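Local coordinates for protein eukaryotic Translation Initiation 4E (Schistosoma mansoni, PDB 3HXI) that binds the methylated guanosine cap of mRNA, probably to start translation, and on a separate surface a peptide of the inhibitor 4E-BP, at residues E43-V48 / E102-L107; G83-I88 / S171-Q176. One frame throughout, in Å; residues are numbered along the deposited sequence. Where two conformers were deposited one is given.

Overall arrangement
Both contacts belong to the eIF4E fold, a curved antiparallel sheet with helices packed on it, and they lie on opposite sides of the chain's centre, about 24 Å apart between contact centres. Interaction 1 joins two helices, 42-50 and 96-108, through aromatic rings, a leucine and a methionine, and borders the bound 4E-BP peptide. Interaction 2 brings strand 84-89 against helix 170-175 beside the cap analogue, where an arginine and two glutamines meet. Strand 84-89 and helix 96-108 are consecutive in the chain, linking the two sites. Both contacts are largely buried, but apolar packing dominates the first and polar side chains the second, where Q176 lies at the exposed margin.

Interaction 1: residues E43-V48 / E102-L107; sequences EDFWSV and ELLMLL
F45 and W46 reach out from helix 42-50 to meet L104 and M105 of helix 96-108, on two nearly antiparallel helices (159° between the segment axes). The axes stay 12.0 Å apart at their closest, a wide spacing that large side chains have to bridge. F45 does so with CG anti to its backbone N (chi1 165°), a torsion that sends the ring toward the second helix edge first. Its CE1 lies 3.8 Å from L104 CB, near the plane of the ring, so the leucine meets an aromatic rim and not a face. M105 CG comes obliquely to the same ring, 4.3 Å from F45 CE2.

W46 takes a different route: its side chain does not start out toward the partner helix, but the long indole brings its benzo edge there. M105 SD sits 3.7 Å from W46 CZ2 and lies close to the ring plane, 79° off the normal of the six-membered ring, which makes this an edge-on Met-aromatic contact. The thioether suits an aromatic edge because sulfur is large and polarisable, and the bend at chi3 turns the methyl away from the indole, leaving SD at the edge. The two aromatic residues also brace each other, F45 CE2 standing 3.4 Å above the plane of the W46 indole, over its six-membered ring.

The polar end of the indole is used by the bound 4E-BP peptide: W46 NE1 donates to its backbone, and M105 packs on an apolar side chain of that peptide. Beneath the pair of helices runs the curved sheet, with L104 resting on A124 of strand 121-127 and V48 on A37 and F39 of strand 33-41, while helix 145-159 covers L103 and L106.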
ATOM      1  N   GLU A  43      18.413  -0.660  -1.511  1.00 19.50           N
ATOM      2  CA  GLU A  43      18.916  -1.135  -2.793  1.00 19.98           C
ATOM      3  C   GLU A  43      18.018  -2.207  -3.419  1.00 19.20           C
ATOM      4  O   GLU A  43      17.745  -2.186  -4.634  1.00 18.95           O
ATOM      5  CB  GLU A  43      20.349  -1.651  -2.645  1.00 20.08           C
ATOM      6  CG  GLU A  43      21.393  -0.559  -2.389  1.00 20.82           C
ATOM      7  CD  GLU A  43      21.382   0.071  -0.986  1.00 23.47           C
ATOM      8  OE1 GLU A  43      20.770  -0.462  -0.036  1.00 21.54           O
ATOM      9  OE2 GLU A  43      22.015   1.137  -0.839  1.00 25.03           O
ATOM     10  N   ASP A  44      17.554  -3.132  -2.588  1.00 20.26           N
ATOM     11  CA  ASP A  44      16.715  -4.228  -3.053  1.00 19.52           C
ATOM     12  C   ASP A  44      15.274  -3.764  -3.283  1.00 19.28           C
ATOM     13  O   ASP A  44      14.601  -4.287  -4.160  1.00 18.64           O
ATOM     14  CB  ASP A  44      16.767  -5.395  -2.069  1.00 21.38           C
ATOM     15  CG  ASP A  44      18.032  -6.221  -2.214  1.00 22.31           C
ATOM     16  OD1 ASP A  44      18.767  -6.008  -3.194  1.00 26.94           O
ATOM     17  OD2 ASP A  44      18.269  -7.099  -1.359  1.00 24.84           O
ATOM     18  N   PHE A  45      14.813  -2.798  -2.497  1.00 17.89           N
ATOM     19  CA  PHE A  45      13.534  -2.119  -2.780  1.00 18.36           C
ATOM     20  C   PHE A  45      13.481  -1.595  -4.232  1.00 18.42           C
ATOM     21  O   PHE A  45      12.571  -1.935  -5.008  1.00 19.70           O
ATOM     22  CB  PHE A  45      13.325  -0.948  -1.808  1.00 18.41           C
ATOM     23  CG  PHE A  45      12.256   0.009  -2.246  1.00 17.71           C
ATOM     24  CD1 PHE A  45      10.939  -0.423  -2.391  1.00 17.60           C
ATOM     25  CD2 PHE A  45      12.572   1.331  -2.553  1.00 18.35           C
ATOM     26  CE1 PHE A  45       9.939   0.453  -2.811  1.00 16.81           C
ATOM     27  CE2 PHE A  45      11.575   2.227  -2.969  1.00 20.40           C
ATOM     28  CZ  PHE A  45      10.257   1.783  -3.099  1.00 17.73           C
ATOM     29  N   TRP A  46      14.459  -0.771  -4.604  1.00 19.25           N
ATOM     30  CA  TRP A  46      14.492  -0.215  -5.948  1.00 19.93           C
ATOM     31  C   TRP A  46      14.665  -1.285  -7.037  1.00 20.81           C
ATOM     32  O   TRP A  46      14.131  -1.130  -8.137  1.00 21.27           O
ATOM     33  CB  TRP A  46      15.549   0.879  -6.090  1.00 19.79           C
ATOM     34  CG  TRP A  46      15.210   2.198  -5.407  1.00 19.47           C
ATOM     35  CD1 TRP A  46      15.983   2.880  -4.501  1.00 20.44           C
ATOM     36  CD2 TRP A  46      14.033   2.992  -5.599  1.00 19.11           C
ATOM     37  NE1 TRP A  46      15.349   4.040  -4.108  1.00 20.23           N
ATOM     38  CE2 TRP A  46      14.159   4.139  -4.777  1.00 19.38           C
ATOM     39  CE3 TRP A  46      12.877   2.844  -6.380  1.00 21.86           C
ATOM     40  CZ2 TRP A  46      13.174   5.136  -4.725  1.00 20.36           C
ATOM     41  CZ3 TRP A  46      11.896   3.846  -6.329  1.00 19.57           C
ATOM     42  CH2 TRP A  46      12.049   4.964  -5.495  1.00 20.70           C
ATOM     43  N   SER A  47      15.417  -2.348  -6.741  1.00 21.39           N
ATOM     44  CA  SER A  47      15.623  -3.430  -7.711  0.50 22.14           C
ATOM     45  C   SER A  47      14.325  -4.185  -8.017  1.00 22.01           C
ATOM     46  O   SER A  47      14.071  -4.561  -9.170  1.00 22.54           O
ATOM     47  CB  SER A  47      16.719  -4.393  -7.245  0.50 21.84           C
ATOM     48  OG  SER A  47      18.003  -3.814  -7.421  0.50 21.94           O
ATOM     49  N   VAL A  48      13.508  -4.408  -6.996  1.00 22.90           N
ATOM     50  CA  VAL A  48      12.175  -4.983  -7.187  1.00 22.97           C
ATOM     51  C   VAL A  48      11.363  -4.144  -8.177  1.00 23.28           C
ATOM     52  O   VAL A  48      10.772  -4.685  -9.116  1.00 22.80           O
ATOM     53  CB  VAL A  48      11.378  -5.085  -5.864  1.00 23.56           C
ATOM     54  CG1 VAL A  48      10.028  -5.776  -6.106  1.00 23.85           C
ATOM     55  CG2 VAL A  48      12.185  -5.828  -4.787  1.00 25.56           C
ATOM     56  N   GLU A 102       5.720   7.123  -4.716  1.00 15.43           N
ATOM     57  CA  GLU A 102       5.687   7.984  -3.527  1.00 14.72           C
ATOM     58  C   GLU A 102       5.125   7.219  -2.330  1.00 15.94           C
ATOM     59  O   GLU A 102       5.607   7.362  -1.183  1.00 16.15           O
ATOM     60  CB  GLU A 102       4.820   9.226  -3.770  1.00 14.54           C
ATOM     61  CG  GLU A 102       5.412  10.219  -4.782  1.00 16.74           C
ATOM     62  CD  GLU A 102       6.814  10.687  -4.396  1.00 19.40           C
ATOM     63  OE1 GLU A 102       7.055  11.045  -3.219  1.00 20.50           O
ATOM     64  OE2 GLU A 102       7.664  10.734  -5.295  1.00 23.67           O
ATOM     65  N   LEU A 103       4.087   6.436  -2.592  1.00 15.04           N
ATOM     66  CA  LEU A 103       3.453   5.668  -1.529  1.00 15.03           C
ATOM     67  C   LEU A 103       4.442   4.669  -0.929  1.00 15.43           C
ATOM     68  O   LEU A 103       4.603   4.603   0.303  1.00 16.32           O
ATOM     69  CB  LEU A 103       2.176   4.973  -2.007  1.00 15.55           C
ATOM     70  CG  LEU A 103       1.302   4.358  -0.886  1.00 15.78           C
ATOM     71  CD1 LEU A 103       0.829   5.439   0.092  1.00 17.36           C
ATOM     72  CD2 LEU A 103       0.128   3.571  -1.453  1.00 17.09           C
ATOM     73  N   LEU A 104       5.118   3.914  -1.787  1.00 14.12           N
ATOM     74  CA  LEU A 104       6.051   2.899  -1.323  1.00 15.28           C
ATOM     75  C   LEU A 104       7.268   3.510  -0.635  1.00 15.52           C
ATOM     76  O   LEU A 104       7.746   2.983   0.356  1.00 15.70           O
ATOM     77  CB  LEU A 104       6.461   1.972  -2.481  1.00 16.09           C
ATOM     78  CG  LEU A 104       5.346   1.187  -3.187  1.00 15.85           C
ATOM     79  CD1 LEU A 104       5.990   0.096  -4.017  1.00 13.18           C
ATOM     80  CD2 LEU A 104       4.260   0.609  -2.229  1.00 18.38           C
ATOM     81  N   MET A 105       7.740   4.655  -1.138  1.00 16.37           N
ATOM     82  CA  MET A 105       8.817   5.377  -0.472  1.00 17.00           C
ATOM     83  C   MET A 105       8.414   5.767   0.961  1.00 16.95           C
ATOM     84  O   MET A 105       9.180   5.577   1.901  1.00 16.74           O
ATOM     85  CB  MET A 105       9.261   6.592  -1.281  1.00 16.60           C
ATOM     86  CG  MET A 105      10.208   6.234  -2.439  1.00 15.23           C
ATOM     87  SD  MET A 105      10.995   7.719  -3.140  1.00 19.13           S
ATOM     88  CE  MET A 105       9.587   8.588  -3.824  1.00 19.27           C
ATOM     89  N   LEU A 106       7.205   6.292   1.117  1.00 16.29           N
ATOM     90  CA  LEU A 106       6.695   6.683   2.424  1.00 15.70           C
ATOM     91  C   LEU A 106       6.674   5.465   3.357  1.00 16.58           C
ATOM     92  O   LEU A 106       7.104   5.552   4.509  1.00 17.46           O
ATOM     93  CB  LEU A 106       5.307   7.317   2.280  1.00 15.61           C
ATOM     94  CG  LEU A 106       4.463   7.555   3.543  1.00 15.41           C
ATOM     95  CD1 LEU A 106       5.178   8.422   4.586  1.00 13.89           C
ATOM     96  CD2 LEU A 106       3.100   8.130   3.165  1.00 14.55           C
ATOM     97  N   LEU A 107       6.217   4.325   2.845  1.00 15.38           N
ATOM     98  CA  LEU A 107       6.130   3.108   3.665  1.00 16.11           C
ATOM     99  C   LEU A 107       7.494   2.501   3.997  1.00 16.32           C
ATOM    100  O   LEU A 107       7.784   2.280   5.166  1.00 17.16           O
ATOM    101  CB  LEU A 107       5.225   2.054   3.032  1.00 16.07           C
ATOM    102  CG  LEU A 107       3.748   2.081   3.457  1.00 16.57           C
ATOM    103  CD1 LEU A 107       3.075   3.369   3.020  1.00 15.26           C
ATOM    104  CD2 LEU A 107       2.992   0.864   2.911  1.00 17.23           C
TER

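Interaction 2: residues G83-I88 / S171-Q176; sequences GGRWLI and SDQRSQ
R85 and Q173 bury most of the surface between strand 84-89, an inner strand of the antiparallel eIF4E sheet, and the short helix 170-175 that follows strand 166-169. The arginine stretches from CG to NE, and the glutamine, also extended beyond CG, crosses it obliquely. The amide nitrogen meets the aliphatic part of the arginine, with Q173 NE2 3.4 Å from R85 CG. Farther out, R85 CD lies 3.6 Å from Q173 CD. Although the guanidinium and amide planes are only 16° apart, the amide lies along the CG–NE stem, and the two groups do not bond to each other.

Their hydrogen bonds go elsewhere. Q173 NE2 donates to the backbone O of Q168 and Q173 OE1 accepts from W75 NE1, so both ends of the amide are engaged and its orientation is fixed. R85 NH1 bonds to Q168 OE1, making strand 166-169 a shared polar support for arginine and glutamine. Glutamine suits this place because one side chain can both give and accept bonds while its methylenes pack. R85 in turn lays an aliphatic stem along the amide, and its side chain lies about 5 Å from the bound cap analogue, which places the contact beside the cap pocket.

L87 CD1 lies 3.7 Å above the centre of one face of the R85 guanidinium. On the backbone side, G84 CA is 4.0 Å from Q173 NE2. At the exposed margin Q176 reaches back from the end of the helix, its amide plane tilted 57° to the guanidinium, and Q176 OE1 stops 3.8 Å from R85 NH1.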
ATOM      1  N   GLY A  83      -8.383  -4.698  11.117  1.00 20.03           N
ATOM      2  CA  GLY A  83      -7.887  -3.449  10.559  1.00 18.34           C
ATOM      3  C   GLY A  83      -8.791  -2.764   9.545  1.00 18.39           C
ATOM      4  O   GLY A  83     -10.032  -2.912   9.528  1.00 17.02           O
ATOM      5  N   GLY A  84      -8.161  -1.966   8.700  1.00 18.07           N
ATOM      6  CA  GLY A  84      -8.893  -1.250   7.675  1.00 17.22           C
ATOM      7  C   GLY A  84      -7.910  -0.592   6.744  1.00 17.39           C
ATOM      8  O   GLY A  84      -6.705  -0.578   7.002  1.00 18.16           O
ATOM      9  N   ARG A  85      -8.428  -0.056   5.647  1.00 17.63           N
ATOM     10  CA  ARG A  85      -7.579   0.559   4.637  1.00 16.40           C
ATOM     11  C   ARG A  85      -7.943   2.009   4.378  1.00 16.31           C
ATOM     12  O   ARG A  85      -9.123   2.367   4.391  1.00 15.88           O
ATOM     13  CB  ARG A  85      -7.636  -0.237   3.314  1.00 16.28           C
ATOM     14  CG  ARG A  85      -8.936  -0.034   2.544  1.00 17.33           C
ATOM     15  CD  ARG A  85      -8.997  -0.882   1.302  1.00 16.37           C
ATOM     16  NE  ARG A  85     -10.265  -0.661   0.628  1.00 18.63           N
ATOM     17  CZ  ARG A  85     -10.581  -1.103  -0.582  1.00 20.94           C
ATOM     18  NH1 ARG A  85     -11.781  -0.806  -1.088  1.00 23.04           N
ATOM     19  NH2 ARG A  85      -9.716  -1.824  -1.285  1.00 17.56           N
ATOM     20  N   TRP A  86      -6.918   2.839   4.159  1.00 16.61           N
ATOM     21  CA  TRP A  86      -7.122   4.129   3.505  1.00 16.05           C
ATOM     22  C   TRP A  86      -7.260   3.846   2.020  1.00 16.54           C
ATOM     23  O   TRP A  86      -6.360   3.255   1.436  1.00 15.60           O
ATOM     24  CB  TRP A  86      -5.958   5.093   3.770  1.00 17.07           C
ATOM     25  CG  TRP A  86      -6.096   5.827   5.110  1.00 19.04           C
ATOM     26  CD1 TRP A  86      -5.285   5.703   6.203  1.00 18.53           C
ATOM     27  CD2 TRP A  86      -7.127   6.760   5.477  1.00 17.40           C
ATOM     28  NE1 TRP A  86      -5.733   6.536   7.236  1.00 15.10           N
ATOM     29  CE2 TRP A  86      -6.861   7.185   6.805  1.00 17.49           C
ATOM     30  CE3 TRP A  86      -8.233   7.311   4.796  1.00 18.53           C
ATOM     31  CZ2 TRP A  86      -7.666   8.126   7.467  1.00 17.76           C
ATOM     32  CZ3 TRP A  86      -9.026   8.220   5.451  1.00 17.61           C
ATOM     33  CH2 TRP A  86      -8.740   8.621   6.784  1.00 17.12           C
ATOM     34  N   LEU A  87      -8.393   4.247   1.432  1.00 15.31           N
ATOM     35  CA  LEU A  87      -8.664   4.027   0.014  1.00 15.58           C
ATOM     36  C   LEU A  87      -8.520   5.313  -0.794  1.00 16.76           C
ATOM     37  O   LEU A  87      -9.097   6.354  -0.453  1.00 14.83           O
ATOM     38  CB  LEU A  87     -10.060   3.414  -0.175  1.00 15.77           C
ATOM     39  CG  LEU A  87     -10.488   3.294  -1.647  1.00 15.65           C
ATOM     40  CD1 LEU A  87      -9.769   2.147  -2.321  1.00 15.88           C
ATOM     41  CD2 LEU A  87     -11.983   3.130  -1.715  1.00 21.56           C
ATOM     42  N   ILE A  88      -7.737   5.224  -1.870  1.00 16.27           N
ATOM     43  CA  ILE A  88      -7.450   6.384  -2.722  1.00 17.13           C
ATOM     44  C   ILE A  88      -8.009   6.093  -4.109  1.00 16.98           C
ATOM     45  O   ILE A  88      -7.599   5.120  -4.741  1.00 16.85           O
ATOM     46  CB  ILE A  88      -5.928   6.612  -2.884  1.00 17.24           C
ATOM     47  CG1 ILE A  88      -5.260   6.928  -1.538  1.00 17.91           C
ATOM     48  CG2 ILE A  88      -5.652   7.768  -3.898  1.00 17.76           C
ATOM     49  CD1 ILE A  88      -3.793   6.501  -1.498  1.00 18.51           C
ATOM     50  N   SER A 171     -14.355  -5.215   7.865  1.00 27.14           N
ATOM     51  CA  SER A 171     -15.757  -5.662   7.853  1.00 28.69           C
ATOM     52  C   SER A 171     -16.539  -5.050   6.671  1.00 29.49           C
ATOM     53  O   SER A 171     -17.261  -5.760   5.942  1.00 29.52           O
ATOM     54  CB  SER A 171     -16.424  -5.371   9.203  1.00 29.65           C
ATOM     55  OG  SER A 171     -16.334  -3.996   9.546  1.00 31.06           O
ATOM     56  N   ASP A 172     -16.348  -3.750   6.449  1.00 28.76           N
ATOM     57  CA  ASP A 172     -16.976  -3.055   5.324  1.00 28.95           C
ATOM     58  C   ASP A 172     -16.435  -3.510   3.971  1.00 28.25           C
ATOM     59  O   ASP A 172     -17.184  -3.561   2.993  1.00 29.46           O
ATOM     60  CB  ASP A 172     -16.828  -1.532   5.464  1.00 28.93           C
ATOM     61  CG  ASP A 172     -17.548  -0.977   6.690  1.00 30.88           C
ATOM     62  OD1 ASP A 172     -18.434  -1.656   7.252  1.00 34.74           O
ATOM     63  OD2 ASP A 172     -17.209   0.139   7.115  1.00 33.28           O
ATOM     64  N   GLN A 173     -15.135  -3.814   3.908  1.00 27.15           N
ATOM     65  CA  GLN A 173     -14.517  -4.343   2.688  1.00 25.78           C
ATOM     66  C   GLN A 173     -15.109  -5.711   2.333  1.00 27.07           C
ATOM     67  O   GLN A 173     -15.451  -5.964   1.183  1.00 26.64           O
ATOM     68  CB  GLN A 173     -12.997  -4.461   2.843  1.00 25.64           C
ATOM     69  CG  GLN A 173     -12.250  -3.133   2.979  1.00 22.71           C
ATOM     70  CD  GLN A 173     -10.754  -3.328   3.189  1.00 22.13           C
ATOM     71  OE1 GLN A 173     -10.112  -4.055   2.455  1.00 20.66           O
ATOM     72  NE2 GLN A 173     -10.210  -2.696   4.206  1.00 18.03           N
ATOM     73  N   ARG A 174     -15.234  -6.580   3.329  1.00 28.56           N
ATOM     74  CA  ARG A 174     -15.802  -7.915   3.138  1.00 31.35           C
ATOM     75  C   ARG A 174     -17.192  -7.866   2.522  1.00 32.60           C
ATOM     76  O   ARG A 174     -17.522  -8.662   1.629  1.00 33.95           O
ATOM     77  CB  ARG A 174     -15.884  -8.662   4.469  1.00 31.09           C
ATOM     78  CG  ARG A 174     -14.536  -8.959   5.108  1.00 33.16           C
ATOM     79  CD  ARG A 174     -14.714  -9.856   6.333  1.00 37.47           C
ATOM     80  NE  ARG A 174     -13.510 -10.625   6.626  1.00 38.29           N
ATOM     81  CZ  ARG A 174     -13.076 -11.642   5.885  1.00 38.99           C
ATOM     82  NH1 ARG A 174     -13.742 -12.014   4.799  1.00 42.85           N
ATOM     83  NH2 ARG A 174     -11.975 -12.290   6.229  1.00 40.63           N
ATOM     84  N   SER A 175     -17.992  -6.909   2.982  1.00 33.88           N
ATOM     85  CA  SER A 175     -19.410  -6.859   2.650  1.00 34.86           C
ATOM     86  C   SER A 175     -19.695  -6.023   1.400  1.00 34.91           C
ATOM     87  O   SER A 175     -20.829  -5.986   0.926  1.00 35.42           O
ATOM     88  CB  SER A 175     -20.196  -6.342   3.851  1.00 34.37           C
ATOM     89  OG  SER A 175     -19.974  -4.950   4.029  1.00 36.51           O
ATOM     90  N   GLN A 176     -18.656  -5.387   0.856  1.00 35.43           N
ATOM     91  CA  GLN A 176     -18.765  -4.558  -0.349  1.00 35.40           C
ATOM     92  C   GLN A 176     -19.040  -5.392  -1.601  1.00 35.02           C
ATOM     93  O   GLN A 176     -18.405  -6.417  -1.821  1.00 34.25           O
ATOM     94  CB  GLN A 176     -17.481  -3.755  -0.548  1.00 36.10           C
ATOM     95  CG  GLN A 176     -17.647  -2.503  -1.374  1.00 39.51           C
ATOM     96  CD  GLN A 176     -16.628  -1.444  -1.013  1.00 44.93           C
ATOM     97  OE1 GLN A 176     -15.462  -1.753  -0.721  1.00 45.30           O
ATOM     98  NE2 GLN A 176     -17.059  -0.180  -1.019  1.00 44.80           N
TER